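Fimbrial subunit CupB6 (Pseudomonas aeruginosa, PDB 5CYL) is a fimbrial subunit that forms the adhesive tip of a chaperone-usher pilus and probably mediates attachment during biofilm formation. Local coordinates at residues R295-F298 / P302-M305. Numbering follows the deposited sequence.
Sequences RIRF and PYPM
Y303 reaches across from strand 299-308 to the loop 295-298 and makes the whole contact from its side of the pair. One hydrogen bond joins the two segments: the backbone N of R297 donates to the phenol oxygen, N to OH 3.0 Å, with an angle of 154° at the hydrogen, so it is only moderately bent. The CB of Y303 points at the loop; from there the side chain turns, CG anti to the carbonyl carbon and beside the backbone N (chi1 -70°), and this brings the hydroxyl up to the loop backbone.

The apolar part lies on the ring itself. I296 sets its CD1 methyl over the centre of one face in a CH-pi contact, 3.8 Å from the centroid of the Y303 ring and 12° off the ring normal. Its CG2 branch comes to 4.0 Å from CE2 of Y303, near the hydroxyl end. That same CG2 methyl also rests over one face of the F298 ring, towards the rim, so CD1 sits on the Y303 ring while CG2 touches both aromatic residues.

R297 adds its aliphatic stem, CD standing 3.5 Å from OH of Y303. The chain is bent at chi2 and chi3, and the guanidinium plane stands nearly perpendicular to the phenol ring.

Around the pair, I296 also packs on F258 and L316, while Y303 touches N289 and D292 and shares a backbone hydrogen bond with I256. The arrangement is a tyrosine tying the loop after strand 283-289 to the next strand, within the β-sandwich, immunoglobulin-like pilin domain of the fimbrial family.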
loop_
_atom_site.group_PDB
_atom_site.type_symbol
_atom_site.label_atom_id
_atom_site.label_comp_id
_atom_site.label_asym_id
_atom_site.label_seq_id
_atom_site.Cartn_x
_atom_site.Cartn_y
_atom_site.Cartn_z
ATOM N N ARG A 295 -26.732 5.707 -16.454
ATOM C CA ARG A 295 -27.589 4.911 -15.621
ATOM C C ARG A 295 -26.865 3.649 -15.187
ATOM O O ARG A 295 -26.232 2.970 -16.008
ATOM C CB ARG A 295 -28.860 4.538 -16.378
ATOM C CG ARG A 295 -29.808 5.689 -16.553
ATOM C CD ARG A 295 -30.949 5.319 -17.434
ATOM N NE ARG A 295 -31.865 6.449 -17.497
ATOM C CZ ARG A 295 -32.935 6.534 -18.283
ATOM N NH1 ARG A 295 -33.278 5.524 -19.064
ATOM N NH2 ARG A 295 -33.679 7.634 -18.289
ATOM N N ILE A 296 -26.961 3.333 -13.903
ATOM C CA ILE A 296 -26.398 2.101 -13.362
ATOM C C ILE A 296 -26.963 0.854 -14.048
ATOM O O ILE A 296 -28.167 0.800 -14.335
ATOM C CB ILE A 296 -26.716 2.042 -11.851
ATOM C CG1 ILE A 296 -25.989 3.161 -11.125
ATOM C CG2 ILE A 296 -26.360 0.683 -11.218
ATOM C CD1 ILE A 296 -24.462 3.116 -11.197
ATOM N N ARG A 297 -26.124 -0.158 -14.225
ATOM C CA ARG A 297 -26.586 -1.471 -14.682
ATOM C C ARG A 297 -26.678 -2.392 -13.511
ATOM O O ARG A 297 -25.751 -2.450 -12.690
ATOM C CB ARG A 297 -25.621 -2.037 -15.705
ATOM C CG ARG A 297 -25.779 -1.375 -17.068
ATOM C CD ARG A 297 -24.496 -0.730 -17.533
ATOM N NE ARG A 297 -23.734 -1.630 -18.351
ATOM C CZ ARG A 297 -23.519 -1.451 -19.644
ATOM N NH1 ARG A 297 -23.998 -0.368 -20.271
ATOM N NH2 ARG A 297 -22.807 -2.358 -20.321
ATOM N N PHE A 298 -27.771 -3.121 -13.382
ATOM C CA PHE A 298 -27.982 -3.923 -12.191
ATOM C C PHE A 298 -27.637 -5.363 -12.417
ATOM O O PHE A 298 -28.277 -6.250 -11.904
ATOM C CB PHE A 298 -29.404 -3.787 -11.679
ATOM C CG PHE A 298 -29.713 -2.427 -11.172
ATOM C CD1 PHE A 298 -29.368 -2.070 -9.897
ATOM C CD2 PHE A 298 -30.302 -1.498 -11.986
ATOM C CE1 PHE A 298 -29.639 -0.811 -9.432
ATOM C CE2 PHE A 298 -30.559 -0.239 -11.536
ATOM C CZ PHE A 298 -30.229 0.106 -10.255
ATOM N N PRO A 302 -18.955 -3.401 -11.761
ATOM C CA PRO A 302 -18.467 -2.623 -10.619
ATOM C C PRO A 302 -18.197 -1.177 -10.990
ATOM O O PRO A 302 -17.728 -0.929 -12.075
ATOM C CB PRO A 302 -17.159 -3.330 -10.221
ATOM C CG PRO A 302 -16.759 -4.079 -11.417
ATOM C CD PRO A 302 -17.835 -4.026 -12.463
ATOM N N TYR A 303 -18.494 -0.258 -10.080
ATOM C CA TYR A 303 -18.343 1.155 -10.345
ATOM C C TYR A 303 -17.326 1.806 -9.387
ATOM O O TYR A 303 -17.362 1.557 -8.158
ATOM C CB TYR A 303 -19.717 1.838 -10.265
ATOM C CG TYR A 303 -20.645 1.484 -11.390
ATOM C CD1 TYR A 303 -20.547 2.161 -12.609
ATOM C CD2 TYR A 303 -21.638 0.502 -11.233
ATOM C CE1 TYR A 303 -21.389 1.857 -13.649
ATOM C CE2 TYR A 303 -22.496 0.177 -12.295
ATOM C CZ TYR A 303 -22.343 0.843 -13.502
ATOM O OH TYR A 303 -23.191 0.590 -14.558
ATOM N N PRO A 304 -16.452 2.670 -9.931
ATOM C CA PRO A 304 -15.557 3.317 -8.996
ATOM C C PRO A 304 -16.254 4.407 -8.168
ATOM O O PRO A 304 -17.205 5.049 -8.630
ATOM C CB PRO A 304 -14.499 3.950 -9.922
ATOM C CG PRO A 304 -15.235 4.251 -11.168
ATOM C CD PRO A 304 -16.126 3.040 -11.323
ATOM N N MET A 305 -15.764 4.609 -6.950
ATOM C CA MET A 305 -16.334 5.601 -6.052
ATOM C C MET A 305 -15.444 6.819 -5.924
ATOM O O MET A 305 -14.237 6.721 -6.038
ATOM C CB MET A 305 -16.603 4.989 -4.682
ATOM C CG MET A 305 -17.586 3.869 -4.727
ATOM S SD MET A 305 -17.753 2.998 -3.183
ATOM C CE MET A 305 -18.602 4.216 -2.162
#